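Aminoglycoside phosphotransferase (Alicyclobacillus acidocaldarius subsp. acidocaldarius, PDB 4PDY) probably transfers a phosphate group from a nucleotide to a small-molecule acceptor, as members of the aminoglycoside phosphotransferase family with their kinase-like fold do. Local coordinates at residues A[59-64]-A[103-107]; A[128-133]-A[280-284]; A[200-204]-A[293-298]; A[211-215]-A[250-254]. All blocks are in the same frame, centred on the assembly; numbering follows the deposited sequence.

How the contacts relate
Contact 1 lies in the beta-sheet lobe of a two-lobed, kinase-like fold, and contacts 2, 3 and 4 join helices of the other lobe. The bound histidine sits between the lobes against Ala-56, Trp-110 and Ile-242, a position consistent with the nucleotide site of related kinases; the side chain of Tyr-106 in contact 1 is about 9 Å from it. Contacts 1 and 3 are farthest apart, about 36 Å between centres. Contact 4 ties the helical contacts together: its centre is about 12 Å from that of contact 3, where Ala-253 meets Ala-294 and Val-295, and about 15 Å from that of contact 2, where Arg-252 NH1 reaches Phe-281 O.

Contact 1 of 4, residues A[59-64]-A[103-107]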
loop_
_atom_site.group_PDB
_atom_site.type_symbol
_atom_site.label_atom_id
_atom_site.label_comp_id
_atom_site.label_asym_id
_atom_site.label_seq_id
_atom_site.Cartn_x
_atom_site.Cartn_y
_atom_site.Cartn_z
ATOM N N ARG A 59 0.959 -18.075 -6.167
ATOM C CA ARG A 59 -0.029 -18.849 -5.459
ATOM C C ARG A 59 -0.854 -17.854 -4.638
ATOM O O ARG A 59 -0.310 -17.126 -3.789
ATOM C CB ARG A 59 0.634 -19.838 -4.526
ATOM C CG ARG A 59 -0.347 -20.667 -3.726
ATOM C CD ARG A 59 0.337 -21.567 -2.718
ATOM N NE ARG A 59 0.912 -22.771 -3.327
ATOM C CZ ARG A 59 2.205 -23.080 -3.417
ATOM N NH1 ARG A 59 3.166 -22.264 -3.000
ATOM N NH2 ARG A 59 2.530 -24.249 -3.947
ATOM N N SER A 60 -2.153 -17.818 -4.904
ATOM C CA SER A 60 -3.047 -16.865 -4.264
ATOM C C SER A 60 -4.243 -17.591 -3.653
ATOM O O SER A 60 -4.529 -18.743 -3.986
ATOM C CB SER A 60 -3.509 -15.819 -5.289
ATOM O OG SER A 60 -4.382 -14.851 -4.712
ATOM N N SER A 61 -4.922 -16.920 -2.728
ATOM C CA SER A 61 -6.196 -17.390 -2.223
ATOM C C SER A 61 -7.364 -16.563 -2.765
ATOM O O SER A 61 -8.496 -16.787 -2.355
ATOM C CB SER A 61 -6.166 -17.449 -0.695
ATOM O OG SER A 61 -5.393 -18.575 -0.276
ATOM N N ILE A 62 -7.127 -15.683 -3.734
ATOM C CA ILE A 62 -8.246 -14.943 -4.323
ATOM C C ILE A 62 -9.180 -15.884 -5.058
ATOM O O ILE A 62 -8.782 -16.925 -5.584
ATOM C CB ILE A 62 -7.845 -13.780 -5.263
ATOM C CG1 ILE A 62 -7.145 -14.264 -6.536
ATOM C CG2 ILE A 62 -7.024 -12.748 -4.521
ATOM C CD1 ILE A 62 -6.919 -13.119 -7.506
ATOM N N ALA A 63 -10.458 -15.542 -5.065
ATOM C CA ALA A 63 -11.436 -16.308 -5.812
ATOM C C ALA A 63 -11.204 -16.196 -7.316
ATOM O O ALA A 63 -10.766 -15.147 -7.807
ATOM C CB ALA A 63 -12.823 -15.818 -5.459
ATOM N N PRO A 64 -11.539 -17.255 -8.075
ATOM C CA PRO A 64 -11.396 -17.151 -9.525
ATOM C C PRO A 64 -12.144 -15.968 -10.125
ATOM O O PRO A 64 -11.613 -15.314 -11.014
ATOM C CB PRO A 64 -11.939 -18.488 -10.025
ATOM C CG PRO A 64 -11.624 -19.435 -8.922
ATOM C CD PRO A 64 -11.763 -18.648 -7.652
ATOM N N PHE A 103 -6.096 -23.372 -4.196
ATOM C CA PHE A 103 -5.370 -22.143 -4.530
ATOM C C PHE A 103 -5.667 -21.697 -5.959
ATOM O O PHE A 103 -5.958 -22.516 -6.822
ATOM C CB PHE A 103 -3.855 -22.352 -4.417
ATOM C CG PHE A 103 -3.360 -22.568 -3.011
ATOM C CD1 PHE A 103 -3.447 -21.555 -2.059
ATOM C CD2 PHE A 103 -2.810 -23.779 -2.636
ATOM C CE1 PHE A 103 -2.968 -21.754 -0.780
ATOM C CE2 PHE A 103 -2.313 -23.977 -1.369
ATOM C CZ PHE A 103 -2.397 -22.973 -0.429
ATOM N N THR A 104 -5.573 -20.390 -6.178
ATOM C CA THR A 104 -5.676 -19.801 -7.495
ATOM C C THR A 104 -4.266 -19.373 -7.890
ATOM O O THR A 104 -3.658 -18.554 -7.232
ATOM C CB THR A 104 -6.617 -18.566 -7.480
ATOM O OG1 THR A 104 -7.919 -18.979 -7.041
ATOM C CG2 THR A 104 -6.705 -17.891 -8.846
ATOM N N TYR A 105 -3.745 -19.962 -8.956
ATOM C CA TYR A 105 -2.426 -19.626 -9.474
ATOM C C TYR A 105 -2.559 -18.740 -10.691
ATOM O O TYR A 105 -3.373 -19.011 -11.568
ATOM C CB TYR A 105 -1.697 -20.913 -9.866
ATOM C CG TYR A 105 -1.417 -21.841 -8.707
ATOM C CD1 TYR A 105 -0.280 -21.672 -7.920
ATOM C CD2 TYR A 105 -2.297 -22.858 -8.378
ATOM C CE1 TYR A 105 -0.012 -22.516 -6.865
ATOM C CE2 TYR A 105 -2.051 -23.691 -7.300
ATOM C CZ TYR A 105 -0.926 -23.505 -6.532
ATOM O OH TYR A 105 -0.636 -24.362 -5.495
ATOM N N TYR A 106 -1.715 -17.720 -10.764
ATOM C CA TYR A 106 -1.623 -16.931 -11.988
ATOM C C TYR A 106 -0.194 -16.530 -12.242
ATOM O O TYR A 106 0.600 -16.461 -11.317
ATOM C CB TYR A 106 -2.589 -15.716 -11.957
ATOM C CG TYR A 106 -2.301 -14.693 -10.895
ATOM C CD1 TYR A 106 -1.425 -13.653 -11.129
ATOM C CD2 TYR A 106 -2.964 -14.722 -9.671
ATOM C CE1 TYR A 106 -1.123 -12.715 -10.168
ATOM C CE2 TYR A 106 -2.673 -13.773 -8.700
ATOM C CZ TYR A 106 -1.767 -12.755 -8.955
ATOM O OH TYR A 106 -1.469 -11.791 -8.012
ATOM N N VAL A 107 0.100 -16.298 -13.518
ATOM C CA VAL A 107 1.461 -16.141 -14.000
ATOM C C VAL A 107 1.540 -14.835 -14.778
ATOM O O VAL A 107 0.646 -14.510 -15.565
ATOM C CB VAL A 107 1.828 -17.336 -14.915
ATOM C CG1 VAL A 107 3.209 -17.162 -15.501
ATOM C CG2 VAL A 107 1.741 -18.669 -14.172
#
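The antiparallel pairing of strands 54-60 and 103-109, in the beta-sheet lobe of the kinase-like fold, sets Arg-59 across from Tyr-105 and Ser-60 across from Thr-104. Ser-60 and Thr-104 form the hydrogen-bonded pair: Ser-60 N gives to Thr-104 O and Thr-104 N to Ser-60 O. Arg-59 and Tyr-105 form the non-hydrogen-bonded pair, and their side chains run side by side on one face of the sheet. With CG swung opposite the backbone N (chi1 179°), the Arg-59 chain also passes over the Phe-103 ring, where CD stands 3.6 Å from the ring centroid, directly above it, in a CH-pi contact. The bend at chi3 (-78°) then brings Arg-59 NE within 3.1 Å of Tyr-105 OH, a hydrogen bond tilted from the guanidinium plane. NH1 of Arg-59 binds Pro-21 O, so the guanidinium is held from two directions.

On the other face, Ser-60 CB packs 4.1 Å from Tyr-106 CE2, while the Tyr-106 hydroxyl reaches Glu-245. In one of its two conformers, and so only tentatively, Ser-60 OG accepts from Ile-62 N at 3.0 Å, the geometry of an ST turn, as the strand gives way to the loop before helix 64-79. That loop is tied back to the sheet by Thr-104, whose OG1, also bonded to Arg-99 NH1, donates to Ile-62 O at 2.7 Å, almost in line with the carbonyl bond.

Contact 2 of 4, residues A[128-133]-A[280-284]; sequences AYTLAQ and HFDAV
His-280 meets Ala-128 and Tyr-129 where helices 271-284 and 121-137 of the kinase-like C-terminal lobe pack together, running in broadly the same direction at 33° with their axes 7.9 Å apart. His-280 CB lies 3.9 Å from Tyr-129 CB, while its ring turns back to its own helix, ND1 bonding Ala-276 O. Its carbonyl O faces the edge of the Tyr-129 ring, in plane and 3.7 Å from CD1; this buried oxygen has no hydrogen-bond partner in the model.

Phe-281 comes next and carries much of the packing. Its ring lies along the neighbouring helix, CE2 3.5 Å from Ala-128 CB and CD1 3.5 Å from Ala-132 CB, with Ala-128 O over the ring centre and Leu-131 CB near CZ. Replacing this ring with an alanine would probably open a gap lined by Ala-128, Leu-131 and Ala-132 and take a packing partner from Met-256 of helix 252-266.

One turn on, Val-284 splits its two methyls. CG2 enters between Ala-132 CB, Tyr-129 CE1 and Gln-133 CG, the Gln-133 and Val-284 side chains crossing at about a right angle, whereas CG1, anti to the backbone N (chi1 177°), touches the opposing backbone, 3.6 Å from Ala-132 O.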
loop_
_atom_site.group_PDB
_atom_site.type_symbol
_atom_site.label_atom_id
_atom_site.label_comp_id
_atom_site.label_asym_id
_atom_site.label_seq_id
_atom_site.Cartn_x
_atom_site.Cartn_y
_atom_site.Cartn_z
ATOM N N ALA A 128 4.426 7.243 -7.649
ATOM C CA ALA A 128 3.274 8.130 -7.655
ATOM C C ALA A 128 2.704 8.266 -9.067
ATOM O O ALA A 128 1.507 8.200 -9.280
ATOM C CB ALA A 128 3.670 9.480 -7.101
ATOM N N TYR A 129 3.565 8.483 -10.052
ATOM C CA TYR A 129 3.126 8.632 -11.425
ATOM C C TYR A 129 2.331 7.414 -11.858
ATOM O O TYR A 129 1.248 7.503 -12.455
ATOM C CB TYR A 129 4.354 8.881 -12.322
ATOM C CG TYR A 129 4.073 9.312 -13.738
ATOM C CD1 TYR A 129 3.255 10.402 -14.008
ATOM C CD2 TYR A 129 4.711 8.683 -14.806
ATOM C CE1 TYR A 129 3.031 10.809 -15.317
ATOM C CE2 TYR A 129 4.491 9.087 -16.100
ATOM C CZ TYR A 129 3.652 10.146 -16.356
ATOM O OH TYR A 129 3.428 10.551 -17.644
ATOM N N THR A 130 2.912 6.245 -11.611
ATOM C CA THR A 130 2.277 5.001 -11.992
ATOM C C THR A 130 0.918 4.809 -11.283
ATOM O O THR A 130 -0.064 4.405 -11.926
ATOM C CB THR A 130 3.242 3.830 -11.714
ATOM O OG1 THR A 130 4.298 3.887 -12.683
ATOM C CG2 THR A 130 2.540 2.502 -11.744
ATOM N N LEU A 131 0.896 5.037 -9.972
ATOM C CA LEU A 131 -0.365 4.915 -9.234
ATOM C C LEU A 131 -1.441 5.867 -9.788
ATOM O O LEU A 131 -2.604 5.484 -9.933
ATOM C CB LEU A 131 -0.126 5.184 -7.753
ATOM C CG LEU A 131 0.652 4.090 -7.001
ATOM C CD1 LEU A 131 1.115 4.654 -5.661
ATOM C CD2 LEU A 131 -0.165 2.815 -6.826
ATOM N N ALA A 132 -1.040 7.091 -10.090
ATOM C CA ALA A 132 -1.956 8.067 -10.662
ATOM C C ALA A 132 -2.465 7.625 -12.023
ATOM O O ALA A 132 -3.632 7.781 -12.364
ATOM C CB ALA A 132 -1.275 9.405 -10.746
ATOM N N GLN A 133 -1.564 7.074 -12.836
ATOM C CA GLN A 133 -1.955 6.568 -14.149
ATOM C C GLN A 133 -2.953 5.425 -14.027
ATOM O O GLN A 133 -3.894 5.331 -14.811
ATOM C CB GLN A 133 -0.728 6.117 -14.957
ATOM C CG GLN A 133 0.152 7.253 -15.421
ATOM C CD GLN A 133 1.349 6.778 -16.201
ATOM O OE1 GLN A 133 1.929 5.721 -15.877
ATOM N NE2 GLN A 133 1.693 7.497 -17.271
ATOM N N HIS A 280 3.768 14.290 -9.282
ATOM C CA HIS A 280 3.494 13.244 -10.254
ATOM C C HIS A 280 2.058 12.750 -10.245
ATOM O O HIS A 280 1.568 12.342 -11.284
ATOM C CB HIS A 280 4.532 12.118 -10.144
ATOM C CG HIS A 280 5.866 12.556 -10.641
ATOM N ND1 HIS A 280 6.730 13.299 -9.876
ATOM C CD2 HIS A 280 6.452 12.421 -11.856
ATOM C CE1 HIS A 280 7.791 13.622 -10.603
ATOM N NE2 HIS A 280 7.656 13.074 -11.798
ATOM N N PHE A 281 1.364 12.822 -9.102
ATOM C CA PHE A 281 -0.103 12.677 -9.135
ATOM C C PHE A 281 -0.748 13.828 -9.929
ATOM O O PHE A 281 -1.593 13.614 -10.796
ATOM C CB PHE A 281 -0.703 12.588 -7.717
ATOM C CG PHE A 281 -0.690 11.198 -7.143
ATOM C CD1 PHE A 281 -1.749 10.336 -7.386
ATOM C CD2 PHE A 281 0.356 10.756 -6.349
ATOM C CE1 PHE A 281 -1.750 9.045 -6.881
ATOM C CE2 PHE A 281 0.363 9.470 -5.821
ATOM C CZ PHE A 281 -0.704 8.623 -6.072
ATOM N N ASP A 282 -0.308 15.047 -9.635
ATOM C CA ASP A 282 -0.854 16.244 -10.277
ATOM C C ASP A 282 -0.676 16.224 -11.785
ATOM O O ASP A 282 -1.546 16.685 -12.510
ATOM C CB ASP A 282 -0.195 17.490 -9.688
ATOM C CG ASP A 282 -0.962 18.751 -9.975
ATOM O OD1 ASP A 282 -1.997 19.008 -9.310
ATOM O OD2 ASP A 282 -0.507 19.499 -10.840
ATOM N N ALA A 283 0.453 15.674 -12.253
ATOM C CA ALA A 283 0.749 15.593 -13.687
ATOM C C ALA A 283 -0.296 14.767 -14.448
ATOM O O ALA A 283 -0.613 15.056 -15.599
ATOM C CB ALA A 283 2.138 14.999 -13.894
ATOM N N VAL A 284 -0.832 13.744 -13.802
ATOM C CA VAL A 284 -1.871 12.926 -14.418
ATOM C C VAL A 284 -3.251 13.597 -14.307
ATOM O O VAL A 284 -3.995 13.659 -15.278
ATOM C CB VAL A 284 -1.875 11.507 -13.810
ATOM C CG1 VAL A 284 -2.993 10.671 -14.400
ATOM C CG2 VAL A 284 -0.522 10.841 -14.032
#

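Contact 3 of 4, residues A[200-204]-A[293-298]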
loop_
_atom_site.group_PDB
_atom_site.type_symbol
_atom_site.label_atom_id
_atom_site.label_comp_id
_atom_site.label_asym_id
_atom_site.label_seq_id
_atom_site.Cartn_x
_atom_site.Cartn_y
_atom_site.Cartn_z
ATOM N N LEU A 200 -9.299 13.360 12.974
ATOM C CA LEU A 200 -10.731 13.092 12.953
ATOM C C LEU A 200 -11.523 14.358 12.613
ATOM O O LEU A 200 -12.497 14.265 11.897
ATOM C CB LEU A 200 -11.195 12.485 14.272
ATOM C CG LEU A 200 -10.605 11.102 14.607
ATOM C CD1 LEU A 200 -11.047 10.668 15.993
ATOM C CD2 LEU A 200 -11.024 10.066 13.587
ATOM N N ALA A 201 -11.061 15.529 13.065
ATOM C CA ALA A 201 -11.719 16.796 12.687
ATOM C C ALA A 201 -11.656 17.017 11.173
ATOM O O ALA A 201 -12.620 17.454 10.539
ATOM C CB ALA A 201 -11.114 17.986 13.431
ATOM N N LEU A 202 -10.514 16.676 10.567
ATOM C CA LEU A 202 -10.393 16.803 9.115
ATOM C C LEU A 202 -11.314 15.850 8.381
ATOM O O LEU A 202 -11.942 16.227 7.393
ATOM C CB LEU A 202 -8.956 16.584 8.639
ATOM C CG LEU A 202 -8.021 17.779 8.818
ATOM C CD1 LEU A 202 -6.591 17.319 8.609
ATOM C CD2 LEU A 202 -8.361 18.900 7.854
ATOM N N PHE A 203 -11.428 14.623 8.870
ATOM C CA PHE A 203 -12.360 13.665 8.274
ATOM C C PHE A 203 -13.827 14.121 8.353
ATOM O O PHE A 203 -14.624 13.712 7.526
ATOM C CB PHE A 203 -12.222 12.277 8.908
ATOM C CG PHE A 203 -11.007 11.494 8.448
ATOM C CD1 PHE A 203 -10.838 11.121 7.111
ATOM C CD2 PHE A 203 -10.065 11.095 9.370
ATOM C CE1 PHE A 203 -9.728 10.384 6.710
ATOM C CE2 PHE A 203 -8.955 10.364 8.971
ATOM C CZ PHE A 203 -8.794 10.013 7.646
ATOM N N GLU A 204 -14.151 14.953 9.349
ATOM C CA GLU A 204 -15.508 15.516 9.553
ATOM C C GLU A 204 -15.758 16.806 8.770
ATOM O O GLU A 204 -16.884 17.296 8.742
ATOM C CB GLU A 204 -15.739 15.725 11.052
ATOM C CG GLU A 204 -15.759 14.408 11.809
ATOM C CD GLU A 204 -16.000 14.561 13.291
ATOM O OE1 GLU A 204 -15.706 15.639 13.845
ATOM O OE2 GLU A 204 -16.476 13.585 13.911
ATOM N N ARG A 293 -6.560 17.840 1.438
ATOM C CA ARG A 293 -7.052 17.794 2.822
ATOM C C ARG A 293 -7.380 16.372 3.271
ATOM O O ARG A 293 -7.153 16.026 4.424
ATOM C CB ARG A 293 -8.242 18.734 3.007
ATOM C CG ARG A 293 -7.891 20.149 2.602
ATOM C CD ARG A 293 -8.084 21.168 3.682
ATOM N NE ARG A 293 -9.429 21.149 4.230
ATOM C CZ ARG A 293 -9.724 21.476 5.481
ATOM N NH1 ARG A 293 -10.980 21.408 5.887
ATOM N NH2 ARG A 293 -8.775 21.876 6.328
ATOM N N ALA A 294 -7.927 15.560 2.367
ATOM C CA ALA A 294 -8.147 14.145 2.669
ATOM C C ALA A 294 -6.824 13.423 2.972
ATOM O O ALA A 294 -6.737 12.635 3.903
ATOM C CB ALA A 294 -8.868 13.459 1.529
ATOM N N VAL A 295 -5.795 13.700 2.168
ATOM C CA VAL A 295 -4.470 13.140 2.405
ATOM C C VAL A 295 -3.940 13.623 3.764
ATOM O O VAL A 295 -3.413 12.835 4.533
ATOM C CB VAL A 295 -3.503 13.518 1.261
ATOM C CG1 VAL A 295 -2.074 13.185 1.645
ATOM C CG2 VAL A 295 -3.880 12.808 -0.027
ATOM N N GLU A 296 -4.115 14.918 4.079
ATOM C CA GLU A 296 -3.682 15.401 5.373
ATOM C C GLU A 296 -4.398 14.697 6.536
ATOM O O GLU A 296 -3.784 14.419 7.569
ATOM C CB GLU A 296 -3.953 16.894 5.503
ATOM C CG GLU A 296 -3.078 17.772 4.627
ATOM C CD GLU A 296 -3.381 19.239 4.851
ATOM O OE1 GLU A 296 -4.455 19.721 4.413
ATOM O OE2 GLU A 296 -2.543 19.896 5.491
ATOM N N ALA A 297 -5.696 14.441 6.380
ATOM C CA ALA A 297 -6.451 13.754 7.426
ATOM C C ALA A 297 -5.828 12.396 7.746
ATOM O O ALA A 297 -5.649 12.004 8.914
ATOM C CB ALA A 297 -7.902 13.556 7.002
ATOM N N ILE A 298 -5.461 11.688 6.681
ATOM C CA ILE A 298 -4.877 10.375 6.851
ATOM C C ILE A 298 -3.477 10.494 7.478
ATOM O O ILE A 298 -3.178 9.811 8.454
ATOM C CB ILE A 298 -4.820 9.622 5.506
ATOM C CG1 ILE A 298 -6.220 9.295 5.001
ATOM C CG2 ILE A 298 -4.034 8.317 5.636
ATOM C CD1 ILE A 298 -6.294 9.059 3.517
#
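Phe-203 and Ala-297 make a CH-pi contact: the Ala-297 methyl stands over the centre of the Phe-203 ring, CB 3.6 Å from the centroid and 9° off the normal. The ring is brought there by its first torsion (chi1 -76°), with CG opposite the carbonyl carbon.

Apolar contacts extend this on both flanks. Ile-298 CG1 meets the edge of the ring, near its plane, 3.8 Å from Phe-203 CZ, the two side chains crossing at about a right angle. On the other flank Leu-202 CB presses on Ala-297 CB at 3.6 Å, and its CD1 lies along the Glu-296 to Ala-297 backbone, 3.7 Å from Ala-297 N.

The contact with a charged group is made through its flat face. Leu-202 CD2 sits over the Arg-293 guanidinium near its rim, 3.4 Å from NH2. Salt bridges from NH1 to Asp-205 and from NE to Asp-207 probably help hold that plane under the methyl.

Polar ties come from just outside the pair, as in the bond from Ser-199 OG to Ala-297 O. Phe-203 also meets Phe-158 of helix 154-173. With alanine at the contact, the CA atoms of Leu-202 and Ala-297 come within 5.3 Å, a close helix-helix packing of 189-203 against 289-300 in the helical C-terminal lobe of this kinase-like fold.

Contact 4 of 4, residues A[211-215]-A[250-254]; sequences YLEAE and APRAL
Pro-251 is the bump of this contact, and Tyr-211, Leu-212 and Glu-215 of helix 206-218 shape the hollow that takes it. Leu-212 CD2 meets the proline ring at CG, 3.8 Å away and crossing at about a right angle. Glu-215 CB touches Pro-251 CB at 3.8 Å from another direction, and Tyr-211 CE2 adds a looser touch to the same atom. A second, smaller bump is the Ala-253 methyl, set 3.7 Å from Tyr-211 CE2.

Polar atoms close the fit at the start of helix 252-266. Glu-215, folded at chi2 (-76°), curls round Pro-251 so that OE1 accepts from Arg-252 N at 2.9 Å; the donor comes on the anti side, well out of the carboxylate plane. Tyr-211 OH accepts from the next amide, Ala-253 N, at 3.0 Å along a bent line (141°) and is also bonded to Glu-291. Glu-291 in turn salt-bridges Arg-252, joining helix 289-300 to both segments. The carboxylate of Glu-215 would be expected to interact favourably with the positive N-terminal end of helix 252-266.

A phenylalanine in place of Tyr-211 would lack the hydroxyl and would probably leave Ala-253 N and Glu-291 without this partner. First-turn amides of one helix met by side chains of another, with a proline lodged beside them, here join helices 206-218 and 252-266 in the C-terminal lobe of the kinase-like fold.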
loop_
_atom_site.group_PDB
_atom_site.type_symbol
_atom_site.label_atom_id
_atom_site.label_comp_id
_atom_site.label_asym_id
_atom_site.label_seq_id
_atom_site.Cartn_x
_atom_site.Cartn_y
_atom_site.Cartn_z
ATOM N N TYR A 211 -15.028 15.351 -1.326
ATOM C CA TYR A 211 -14.009 14.701 -2.150
ATOM C C TYR A 211 -14.175 13.170 -2.201
ATOM O O TYR A 211 -14.177 12.563 -3.285
ATOM C CB TYR A 211 -12.615 15.082 -1.662
ATOM C CG TYR A 211 -11.567 14.162 -2.228
ATOM C CD1 TYR A 211 -11.085 14.335 -3.520
ATOM C CD2 TYR A 211 -11.094 13.088 -1.485
ATOM C CE1 TYR A 211 -10.145 13.443 -4.054
ATOM C CE2 TYR A 211 -10.172 12.209 -2.018
ATOM C CZ TYR A 211 -9.727 12.391 -3.296
ATOM O OH TYR A 211 -8.783 11.526 -3.793
ATOM N N LEU A 212 -14.349 12.562 -1.033
ATOM C CA LEU A 212 -14.428 11.112 -0.942
ATOM C C LEU A 212 -15.659 10.621 -1.686
ATOM O O LEU A 212 -15.608 9.654 -2.423
ATOM C CB LEU A 212 -14.417 10.652 0.515
ATOM C CG LEU A 212 -13.122 10.969 1.293
ATOM C CD1 LEU A 212 -13.305 10.736 2.779
ATOM C CD2 LEU A 212 -11.960 10.118 0.791
ATOM N N GLU A 213 -16.773 11.323 -1.509
ATOM C CA GLU A 213 -18.003 10.928 -2.186
ATOM C C GLU A 213 -17.930 11.102 -3.695
ATOM O O GLU A 213 -18.440 10.253 -4.451
ATOM C CB GLU A 213 -19.182 11.703 -1.623
ATOM C CG GLU A 213 -19.477 11.390 -0.169
ATOM C CD GLU A 213 -20.563 12.288 0.425
ATOM O OE1 GLU A 213 -20.825 13.394 -0.113
ATOM O OE2 GLU A 213 -21.148 11.880 1.448
ATOM N N ALA A 214 -17.327 12.194 -4.148
ATOM C CA ALA A 214 -17.145 12.422 -5.583
ATOM C C ALA A 214 -16.272 11.324 -6.201
ATOM O O ALA A 214 -16.572 10.832 -7.287
ATOM C CB ALA A 214 -16.521 13.778 -5.823
ATOM N N GLU A 215 -15.198 10.949 -5.516
ATOM C CA GLU A 215 -14.332 9.848 -5.980
ATOM C C GLU A 215 -15.090 8.537 -6.082
ATOM O O GLU A 215 -14.936 7.807 -7.063
ATOM C CB GLU A 215 -13.130 9.708 -5.053
ATOM C CG GLU A 215 -12.022 10.712 -5.328
ATOM C CD GLU A 215 -11.198 10.360 -6.563
ATOM O OE1 GLU A 215 -10.509 9.325 -6.572
ATOM O OE2 GLU A 215 -11.245 11.124 -7.538
ATOM N N ALA A 250 -11.569 3.042 -5.245
ATOM C CA ALA A 250 -11.303 3.739 -3.987
ATOM C C ALA A 250 -10.766 5.115 -4.273
ATOM O O ALA A 250 -10.147 5.322 -5.318
ATOM C CB ALA A 250 -10.335 2.960 -3.129
ATOM N N PRO A 251 -10.975 6.076 -3.347
ATOM C CA PRO A 251 -10.488 7.416 -3.607
ATOM C C PRO A 251 -8.976 7.435 -3.775
ATOM O O PRO A 251 -8.265 6.785 -3.021
ATOM C CB PRO A 251 -10.918 8.190 -2.362
ATOM C CG PRO A 251 -12.133 7.472 -1.877
ATOM C CD PRO A 251 -11.804 6.020 -2.131
ATOM N N ARG A 252 -8.522 8.237 -4.729
ATOM C CA ARG A 252 -7.112 8.368 -5.037
ATOM C C ARG A 252 -6.264 8.734 -3.824
ATOM O O ARG A 252 -5.108 8.306 -3.704
ATOM C CB ARG A 252 -6.925 9.366 -6.174
ATOM C CG ARG A 252 -5.535 9.369 -6.755
ATOM C CD ARG A 252 -5.426 10.160 -8.033
ATOM N NE ARG A 252 -5.446 11.606 -7.774
ATOM C CZ ARG A 252 -4.866 12.522 -8.544
ATOM N NH1 ARG A 252 -4.202 12.161 -9.647
ATOM N NH2 ARG A 252 -4.909 13.805 -8.204
ATOM N N ALA A 253 -6.815 9.511 -2.906
ATOM C CA ALA A 253 -6.121 9.895 -1.700
ATOM C C ALA A 253 -5.580 8.710 -0.893
ATOM O O ALA A 253 -4.602 8.862 -0.143
ATOM C CB ALA A 253 -7.053 10.740 -0.818
ATOM N N LEU A 254 -6.233 7.552 -0.983
ATOM C CA LEU A 254 -5.738 6.392 -0.238
ATOM C C LEU A 254 -4.356 5.941 -0.717
ATOM O O LEU A 254 -3.458 5.808 0.097
ATOM C CB LEU A 254 -6.709 5.238 -0.300
ATOM C CG LEU A 254 -8.029 5.414 0.466
ATOM C CD1 LEU A 254 -8.879 4.165 0.343
ATOM C CD2 LEU A 254 -7.787 5.749 1.930
#